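Local coordinates for prenyltransference for protein (Lavandula lanata, PDB 5HC8) that catalyses, as a lavandulyl diphosphate synthase, the head-to-middle condensation of two dimethylallyl diphosphate units into the branched lavandulyl diphosphate, at residues 59-65 and 136-142; 104-110 and 121-125; 193-199 and 215-220. All coordinates share one frame. Residues are numbered along the deposited sequence.

All three contacts are built on or just beyond one six-stranded parallel sheet. Contact 1 pairs strands 59-65 and 135-140 close to the centre of the chain. Contact 2 lies about 9 Å away, centre to centre, where helix 115-128 packs on strand 103-107, one of the two outermost and the sheet neighbour of 135-140; it is nested along the chain inside the loop closed by contact 1. Contact 3 follows later in sequence, joining the loops after strands 190-193 and 212-215; its centre is about 17 Å from that of contact 1 and 26 Å from that of contact 2. Contacts 1 and 3 both touch ISY, one at the hydrocarbon tail, the other at the diphosphate, whereas contact 2 is structural.

Contact 1: 59-65 and 136-142. With ISY (3-methylbut-3-enylsulfanyl(phosphonooxy)phosphinic acid), chain F; 61G (2-methylbuta-1,3-diene), chain D.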
# COMPACT_ATOMS: atom_id res chain seq x y z
N LEU A 59 3.10 -1.29 -19.55
CA LEU A 59 3.40 -0.03 -18.90
C LEU A 59 4.52 -0.17 -17.88
O LEU A 59 4.48 -1.06 -17.04
CB LEU A 59 2.06 0.49 -18.29
CG LEU A 59 2.30 1.56 -17.21
CD1 LEU A 59 2.92 2.78 -17.82
CD2 LEU A 59 0.98 1.85 -16.53
N LEU A 60 5.53 0.67 -17.99
CA LEU A 60 6.60 0.77 -16.99
C LEU A 60 6.50 2.15 -16.34
O LEU A 60 6.55 3.18 -17.04
CB LEU A 60 7.94 0.74 -17.61
CG LEU A 60 9.09 0.75 -16.59
CD1 LEU A 60 9.15 -0.59 -15.84
CD2 LEU A 60 10.41 1.05 -17.24
N THR A 61 6.31 2.17 -15.04
CA THR A 61 6.34 3.44 -14.26
C THR A 61 7.60 3.54 -13.44
O THR A 61 7.94 2.60 -12.71
CB THR A 61 5.13 3.51 -13.35
OG1 THR A 61 3.93 3.57 -14.12
CG2 THR A 61 5.20 4.78 -12.49
N ILE A 62 8.34 4.65 -13.57
CA ILE A 62 9.49 4.92 -12.71
C ILE A 62 9.15 6.11 -11.83
O ILE A 62 8.76 7.19 -12.29
CB ILE A 62 10.78 5.21 -13.49
CG1 ILE A 62 11.17 3.99 -14.33
CG2 ILE A 62 11.88 5.68 -12.56
CD1 ILE A 62 12.36 4.25 -15.29
N TRP A 63 9.21 5.89 -10.53
CA TRP A 63 8.95 7.00 -9.57
C TRP A 63 10.21 7.73 -9.27
O TRP A 63 11.18 7.12 -8.79
CB TRP A 63 8.45 6.47 -8.25
CG TRP A 63 7.87 7.49 -7.30
CD1 TRP A 63 7.19 8.66 -7.58
CD2 TRP A 63 7.82 7.35 -5.88
NE1 TRP A 63 6.74 9.23 -6.41
CE2 TRP A 63 7.06 8.41 -5.37
CE3 TRP A 63 8.25 6.36 -5.01
CZ2 TRP A 63 6.84 8.56 -3.99
CZ3 TRP A 63 8.05 6.54 -3.69
CH2 TRP A 63 7.31 7.59 -3.20
N ALA A 64 10.23 9.04 -9.55
CA ALA A 64 11.50 9.82 -9.45
C ALA A 64 11.46 10.89 -8.33
O ALA A 64 12.48 11.36 -7.86
CB ALA A 64 11.81 10.50 -10.76
N LEU A 65 10.26 11.30 -7.93
CA LEU A 65 10.26 12.43 -7.01
C LEU A 65 8.92 12.44 -6.31
O LEU A 65 7.92 12.48 -6.97
CB LEU A 65 10.52 13.70 -7.76
CG LEU A 65 10.75 14.87 -6.80
CD1 LEU A 65 12.18 14.92 -6.30
CD2 LEU A 65 10.42 16.19 -7.50
N PHE A 136 5.54 4.45 -20.97
CA PHE A 136 6.49 4.77 -19.92
C PHE A 136 5.97 5.97 -19.16
O PHE A 136 5.78 7.05 -19.74
CB PHE A 136 7.84 5.13 -20.53
CG PHE A 136 8.82 5.72 -19.56
CD1 PHE A 136 8.89 5.30 -18.21
CD2 PHE A 136 9.66 6.77 -19.95
CE1 PHE A 136 9.79 5.88 -17.32
CE2 PHE A 136 10.58 7.34 -19.05
CZ PHE A 136 10.66 6.88 -17.74
N ILE A 137 5.64 5.80 -17.88
CA ILE A 137 5.22 6.92 -17.01
C ILE A 137 6.38 7.29 -16.09
O ILE A 137 6.97 6.43 -15.40
CB ILE A 137 4.00 6.58 -16.18
CG1 ILE A 137 2.79 6.46 -17.10
CG2 ILE A 137 3.69 7.66 -15.11
CD1 ILE A 137 1.55 5.85 -16.47
N LEU A 138 6.73 8.58 -16.10
CA LEU A 138 7.64 9.15 -15.13
C LEU A 138 6.73 9.84 -14.10
O LEU A 138 6.03 10.76 -14.42
CB LEU A 138 8.63 10.11 -15.76
CG LEU A 138 9.61 10.74 -14.78
CD1 LEU A 138 10.60 9.77 -14.14
CD2 LEU A 138 10.34 11.85 -15.48
N ALA A 139 6.74 9.34 -12.88
CA ALA A 139 6.00 9.90 -11.75
C ALA A 139 6.91 10.85 -10.97
O ALA A 139 7.87 10.44 -10.34
CB ALA A 139 5.45 8.77 -10.86
N VAL A 140 6.56 12.12 -11.02
CA VAL A 140 7.37 13.19 -10.52
C VAL A 140 6.48 14.23 -9.80
O VAL A 140 5.41 14.64 -10.29
CB VAL A 140 8.25 13.71 -11.69
CG1 VAL A 140 7.38 14.33 -12.77
CG2 VAL A 140 9.35 14.57 -11.20
N ALA A 141 6.88 14.57 -8.56
CA ALA A 141 6.04 15.27 -7.63
C ALA A 141 4.74 14.53 -7.47
O ALA A 141 3.70 15.13 -7.45
CB ALA A 141 5.78 16.74 -8.09
N TYR A 142 4.82 13.20 -7.40
CA TYR A 142 3.67 12.26 -7.29
C TYR A 142 3.72 11.65 -5.90
O TYR A 142 4.80 11.12 -5.48
CB TYR A 142 3.78 11.09 -8.31
CG TYR A 142 2.64 10.16 -8.05
CD1 TYR A 142 1.36 10.45 -8.55
CD2 TYR A 142 2.78 9.15 -7.14
CE1 TYR A 142 0.27 9.68 -8.21
CE2 TYR A 142 1.71 8.38 -6.75
CZ TYR A 142 0.46 8.61 -7.35
OH TYR A 142 -0.59 7.90 -6.89
P1 ISY F . 12.17 7.14 2.40
O2 ISY F . 11.94 8.04 1.03
P3 ISY F . 12.87 8.16 -0.24
O4 ISY F . 13.09 5.88 2.12
O5 ISY F . 10.85 6.72 3.10
O6 ISY F . 12.90 8.08 3.35
O7 ISY F . 14.30 8.07 0.14
O8 ISY F . 12.40 9.43 -1.08
S9 ISY F . 12.48 6.37 -1.34
C10 ISY F . 10.99 6.83 -2.20
C11 ISY F . 11.50 6.93 -3.62
C12 ISY F . 11.17 8.11 -4.49
C13 ISY F . 11.68 8.13 -5.85
C14 ISY F . 10.52 9.33 -3.94
CAC 61G D . 14.23 10.96 -5.06
CAE 61G D . 15.36 10.49 -6.01
CAB 61G D . 15.42 10.67 -7.50
CAD 61G D . 16.35 9.64 -5.44
CAA 61G D . 16.22 9.48 -4.04
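Strands 59-65 and 136-140 run parallel, their axes 4.7 Å apart and 17° from alignment. Ile137 N donates to Leu60 O (2.9 Å), Ile62 N to Ile137 O (2.9 Å), Ala139 N to Ile62 O (3.0 Å) and Ala64 N to Ala139 O (2.9 Å). Leu60, Ile62, Phe136 and Leu138 point to one face of the sheet; from helix 34-54, Ile49 touches Leu60 and Phe136, and Trp45 touches Leu138 and Ala64. Ile62, with chi1 m and chi2 t, brings CD1 to 3.7 Å from CE1 of Phe136, whose t rotamer swings the ring across to strand 59-65. Leu138, t and p, likewise reaches over, CD1 lying 3.7 Å from Ala64 CB. On the other face Thr61 adopts m: its OG1 packs 3.6 Å from Ile137 CB and is hydrogen-bonded to His15. Trp63, chi1 t, leans its indole toward segment 136-142; CD1 rests 3.7 Å from the small Ala139 CB, and NE1 donates to Tyr142 O (2.9 Å), tying down the turn after the strand. Tyr142 N in turn donates to Leu65 O (3.2 Å), while the Tyr142 hydroxyl bonds Asp147. So held, the indole offers one face to ISY C12 and also stacks with Phe203. Trp63 O is 3.1 Å from ISY C13, and Ala64 O 3.0 Å from CAB of 61G, so the strand's C-terminal end touches both hydrocarbon groups. Substrate pockets at the C-terminal ends of buried parallel strands are characteristic of alpha/beta folds, here that of the cis-prenyltransferase (undecaprenyl diphosphate synthase) family.

Contact 2: 104-110 and 121-125; sequences FSAIGDK and ISYAE
Strand 104-107 is extended (phi/psi near -120/140); the N-to-C directions of it and helix 121-125 make 144°, roughly antiparallel, with axes 7.5 Å apart. The nearest CA pairs are Phe104 with Glu125 (5.3 Å) and Ala106 with Ile121 (6.7 Å). Phe104 is t, putting CD2 3.6 Å from Ala124 CB, and Ala106 CB meets Ile121 CG2 at 3.7 Å. Along the edge turned away from strand 135-140, the N and O of Phe104 and Ala106 are all satisfied. Phe104 N is bonded to Ser128 OG. One shared water donates to Phe104 O (2.7 Å) and Glu125 O (2.9 Å). Glu125, m then t, brings OE1 to accept from Ala106 N (2.9 Å, 168°), and Lys110 NZ folds back to donate to Ala106 O (2.8 Å), leaving a long salt bridge of 3.9 Å from NZ to Glu125 OE1. The fold-back follows a turn through Gly108 (135/-174) and Asp109, the centre of an inverse gamma turn. Side chains and a water thus take the hydrogen-bonding places that a further strand would fill on this outermost strand, whose other edge, at Ser105 and Ile107, bonds strand 135-140. Helix 115-128 connects these strands as a beta-alpha-beta unit; helices 74-89 and 91-97 close over Phe104.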
# COMPACT_ATOMS: atom_id res chain seq x y z
N PHE A 104 5.29 8.28 -23.91
CA PHE A 104 5.78 8.91 -22.70
C PHE A 104 4.71 9.77 -22.04
O PHE A 104 4.04 10.52 -22.70
CB PHE A 104 7.03 9.75 -22.93
CG PHE A 104 7.39 10.53 -21.70
CD1 PHE A 104 8.09 9.94 -20.67
CD2 PHE A 104 6.92 11.83 -21.53
CE1 PHE A 104 8.38 10.62 -19.51
CE2 PHE A 104 7.17 12.52 -20.37
CZ PHE A 104 7.91 11.91 -19.35
N SER A 105 4.48 9.57 -20.74
CA SER A 105 3.65 10.46 -19.95
C SER A 105 4.34 10.75 -18.64
O SER A 105 5.16 9.96 -18.20
CB SER A 105 2.32 9.88 -19.61
OG SER A 105 1.58 9.45 -20.70
N ALA A 106 4.03 11.89 -18.03
CA ALA A 106 4.44 12.16 -16.68
C ALA A 106 3.17 12.32 -15.86
O ALA A 106 2.10 12.83 -16.37
CB ALA A 106 5.38 13.38 -16.55
N ILE A 107 3.25 11.79 -14.63
CA ILE A 107 2.17 11.99 -13.65
C ILE A 107 2.73 12.66 -12.40
O ILE A 107 3.89 12.47 -12.05
CB ILE A 107 1.40 10.72 -13.30
CG1 ILE A 107 2.27 9.69 -12.56
CG2 ILE A 107 0.76 10.15 -14.57
CD1 ILE A 107 1.46 8.48 -12.11
N GLY A 108 1.88 13.44 -11.76
CA GLY A 108 2.19 14.11 -10.52
C GLY A 108 1.74 15.57 -10.55
O GLY A 108 1.09 15.99 -11.50
N ASP A 109 2.09 16.31 -9.50
CA ASP A 109 1.77 17.77 -9.37
C ASP A 109 2.80 18.57 -10.14
O ASP A 109 3.77 19.11 -9.62
CB ASP A 109 1.69 18.14 -7.90
CG ASP A 109 1.11 19.55 -7.66
OD1 ASP A 109 0.92 20.29 -8.64
OD2 ASP A 109 0.92 19.91 -6.49
N LYS A 110 2.59 18.63 -11.44
CA LYS A 110 3.61 19.14 -12.34
C LYS A 110 3.78 20.66 -12.18
O LYS A 110 4.84 21.19 -12.45
CB LYS A 110 3.25 18.78 -13.76
CG LYS A 110 3.44 17.31 -13.99
CD LYS A 110 2.84 16.96 -15.35
CE LYS A 110 1.49 16.29 -15.24
NZ LYS A 110 1.29 15.48 -16.47
N ILE A 121 8.81 17.84 -20.22
CA ILE A 121 7.72 16.87 -20.12
C ILE A 121 6.75 17.10 -21.30
O ILE A 121 6.51 16.18 -22.06
CB ILE A 121 6.97 17.00 -18.75
CG1 ILE A 121 7.84 16.45 -17.60
CG2 ILE A 121 5.65 16.26 -18.78
CD1 ILE A 121 7.39 16.90 -16.23
N SER A 122 6.23 18.32 -21.46
CA SER A 122 5.36 18.63 -22.61
C SER A 122 5.93 18.21 -23.92
O SER A 122 5.23 17.65 -24.76
CB SER A 122 5.05 20.13 -22.68
OG SER A 122 3.97 20.40 -21.79
N TYR A 123 7.21 18.44 -24.10
CA TYR A 123 7.83 18.12 -25.37
C TYR A 123 7.79 16.62 -25.58
O TYR A 123 7.26 16.12 -26.60
CB TYR A 123 9.27 18.68 -25.43
CG TYR A 123 10.16 18.10 -26.53
CD1 TYR A 123 9.86 18.31 -27.89
CD2 TYR A 123 11.34 17.38 -26.22
CE1 TYR A 123 10.67 17.80 -28.88
CE2 TYR A 123 12.17 16.86 -27.22
CZ TYR A 123 11.84 17.06 -28.55
OH TYR A 123 12.66 16.55 -29.57
N ALA A 124 8.30 15.87 -24.60
CA ALA A 124 8.35 14.42 -24.73
C ALA A 124 6.98 13.76 -24.85
O ALA A 124 6.84 12.72 -25.49
CB ALA A 124 9.18 13.78 -23.60
N GLU A 125 5.97 14.34 -24.24
CA GLU A 125 4.66 13.80 -24.31
C GLU A 125 4.11 14.05 -25.74
O GLU A 125 3.55 13.15 -26.39
CB GLU A 125 3.76 14.47 -23.25
CG GLU A 125 4.07 14.03 -21.78
CD GLU A 125 3.05 14.51 -20.77
OE1 GLU A 125 2.79 13.86 -19.70
OE2 GLU A 125 2.53 15.61 -21.01
O HOH W 1 2.28 11.16 -24.70

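Contact 3: 193-199 and 215-220. With ISY (3-methylbut-3-enylsulfanyl(phosphonooxy)phosphinic acid), chain F.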
# COMPACT_ATOMS: atom_id res chain seq x y z
N ARG A 193 11.22 -2.29 -5.50
CA ARG A 193 11.93 -1.27 -4.76
C ARG A 193 13.35 -1.65 -4.47
O ARG A 193 13.60 -2.66 -3.87
CB ARG A 193 11.21 -0.89 -3.45
CG ARG A 193 11.96 0.18 -2.64
CD ARG A 193 11.15 0.73 -1.47
NE ARG A 193 12.00 1.69 -0.80
CZ ARG A 193 11.58 2.80 -0.21
NH1 ARG A 193 10.30 3.11 -0.09
NH2 ARG A 193 12.47 3.62 0.30
N ALA A 194 14.25 -0.79 -4.95
CA ALA A 194 15.66 -0.94 -4.80
C ALA A 194 16.10 -0.43 -3.45
O ALA A 194 15.39 0.35 -2.81
CB ALA A 194 16.36 -0.16 -5.87
N ALA A 195 17.26 -0.92 -3.01
CA ALA A 195 17.99 -0.41 -1.85
C ALA A 195 17.57 -0.97 -0.45
O ALA A 195 17.99 -0.47 0.57
CB ALA A 195 18.03 1.15 -1.85
N GLY A 196 16.69 -1.92 -0.41
CA GLY A 196 16.58 -2.77 0.76
C GLY A 196 15.44 -2.36 1.71
O GLY A 196 15.12 -3.14 2.59
N GLU A 197 14.90 -1.13 1.60
CA GLU A 197 13.82 -0.68 2.51
C GLU A 197 12.53 -1.35 2.06
O GLU A 197 12.28 -1.51 0.83
CB GLU A 197 13.65 0.83 2.57
CG GLU A 197 14.95 1.60 2.82
CD GLU A 197 15.56 1.40 4.20
OE1 GLU A 197 16.75 1.76 4.34
OE2 GLU A 197 14.92 0.89 5.14
N GLN A 198 11.68 -1.67 3.04
CA GLN A 198 10.43 -2.35 2.79
C GLN A 198 9.27 -1.45 3.25
O GLN A 198 8.79 -1.56 4.38
CB GLN A 198 10.44 -3.69 3.52
CG GLN A 198 11.47 -4.66 2.95
CD GLN A 198 11.64 -5.85 3.89
OE1 GLN A 198 12.39 -5.80 4.92
NE2 GLN A 198 10.91 -6.83 3.66
N ARG A 199 8.88 -0.55 2.35
CA ARG A 199 7.87 0.47 2.63
C ARG A 199 7.62 1.16 1.27
O ARG A 199 8.41 1.03 0.35
CB ARG A 199 8.31 1.49 3.70
CG ARG A 199 9.60 2.23 3.41
CD ARG A 199 9.86 3.35 4.40
NE ARG A 199 11.18 3.98 4.17
CZ ARG A 199 12.31 3.70 4.80
NH1 ARG A 199 12.35 2.82 5.79
NH2 ARG A 199 13.43 4.34 4.44
N PHE A 215 11.46 -6.66 -3.29
CA PHE A 215 12.43 -5.79 -2.65
C PHE A 215 13.82 -6.37 -2.87
O PHE A 215 14.02 -7.54 -2.62
CB PHE A 215 12.13 -5.75 -1.17
CG PHE A 215 10.76 -5.25 -0.84
CD1 PHE A 215 10.48 -3.92 -0.85
CD2 PHE A 215 9.73 -6.15 -0.47
CE1 PHE A 215 9.20 -3.46 -0.56
CE2 PHE A 215 8.47 -5.66 -0.16
CZ PHE A 215 8.20 -4.33 -0.23
N THR A 216 14.75 -5.57 -3.40
CA THR A 216 16.10 -6.00 -3.62
C THR A 216 17.00 -5.10 -2.80
O THR A 216 16.78 -3.90 -2.84
CB THR A 216 16.77 -5.50 -4.89
OG1 THR A 216 15.88 -5.07 -5.91
CG2 THR A 216 17.77 -6.36 -5.26
N PRO A 217 18.02 -5.66 -2.12
CA PRO A 217 19.05 -4.80 -1.47
C PRO A 217 19.92 -3.98 -2.42
O PRO A 217 20.54 -3.03 -1.98
CB PRO A 217 19.86 -5.78 -0.64
CG PRO A 217 19.78 -7.02 -1.45
CD PRO A 217 18.30 -7.08 -1.88
N LYS A 218 19.89 -4.24 -3.73
CA LYS A 218 20.68 -3.49 -4.68
C LYS A 218 20.39 -2.02 -4.68
O LYS A 218 19.27 -1.65 -4.77
CB LYS A 218 20.49 -3.99 -6.11
CG LYS A 218 21.28 -5.22 -6.43
CD LYS A 218 22.21 -4.95 -7.61
CE LYS A 218 22.97 -6.20 -7.92
NZ LYS A 218 23.12 -6.27 -9.39
N LEU A 219 21.44 -1.20 -4.62
CA LEU A 219 21.30 0.23 -4.60
C LEU A 219 21.04 0.68 -6.04
O LEU A 219 21.58 0.13 -7.01
CB LEU A 219 22.57 0.90 -4.01
CG LEU A 219 23.00 0.46 -2.60
CD1 LEU A 219 24.24 1.27 -2.24
CD2 LEU A 219 21.89 0.61 -1.56
N PHE A 220 20.14 1.64 -6.22
CA PHE A 220 19.65 1.82 -7.58
C PHE A 220 20.77 2.17 -8.61
O PHE A 220 20.62 1.81 -9.79
CB PHE A 220 18.58 2.83 -7.71
CG PHE A 220 17.89 2.74 -9.07
CD1 PHE A 220 16.98 1.73 -9.33
CD2 PHE A 220 18.18 3.63 -10.07
CE1 PHE A 220 16.40 1.60 -10.56
CE2 PHE A 220 17.56 3.52 -11.29
CZ PHE A 220 16.67 2.51 -11.54
P1 ISY F . 12.17 7.14 2.40
O2 ISY F . 11.94 8.04 1.03
P3 ISY F . 12.87 8.16 -0.24
O4 ISY F . 13.09 5.88 2.12
O5 ISY F . 10.85 6.72 3.10
O6 ISY F . 12.90 8.08 3.35
O7 ISY F . 14.30 8.07 0.14
O8 ISY F . 12.40 9.43 -1.08
S9 ISY F . 12.48 6.37 -1.34
C10 ISY F . 10.99 6.83 -2.20
C11 ISY F . 11.50 6.93 -3.62
C12 ISY F . 11.17 8.11 -4.49
C13 ISY F . 11.68 8.13 -5.85
C14 ISY F . 10.52 9.33 -3.94
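Arg193 ends its strand in a parallel bridge with Phe215, and its O accepts from Thr216 N (3.2 Å). Its side chain, extended through chi3, heads for the ligand: NH2 donates to ISY O4 (3.0 Å) and pairs with Asp21, while NH1 donates to Arg199 O (2.8 Å) and bonds Ser201. Ala194 sets CB against Lys218 O (3.4 Å) and the edge of the Phe220 ring (CD1, 4.0 Å). At Ala195 the backbone turns to positive phi; its N makes a weak hydrogen bond to Lys218 O (2.8 Å), and its CB touches Leu219 CD2 (3.9 Å). Gly196 (99/-17), where a CB would jam against the preceding carbonyl, continues the turn beside Pro217. Glu197 OE2 forms a salt bridge with Arg199 NH1 (3.3 Å), and OE1 pairs with Lys25. Gln198 lays CG over the Phe215 ring, a CH-pi contact 4.0 Å from its centroid. Arg199 donates from NH2 to ISY O4 (2.8 Å) and from NE to O5 (3.0 Å), so both arginines grip one phosphate of the ISY diphosphate pocket; NH1 also meets Glu212 of the second subunit, placing the pocket beside the subunit interface. The paired loops extend from the C-terminal ends of strands 190-193 and 212-215, with Leu219 packed on helix 23-30 and helix 225-237 following.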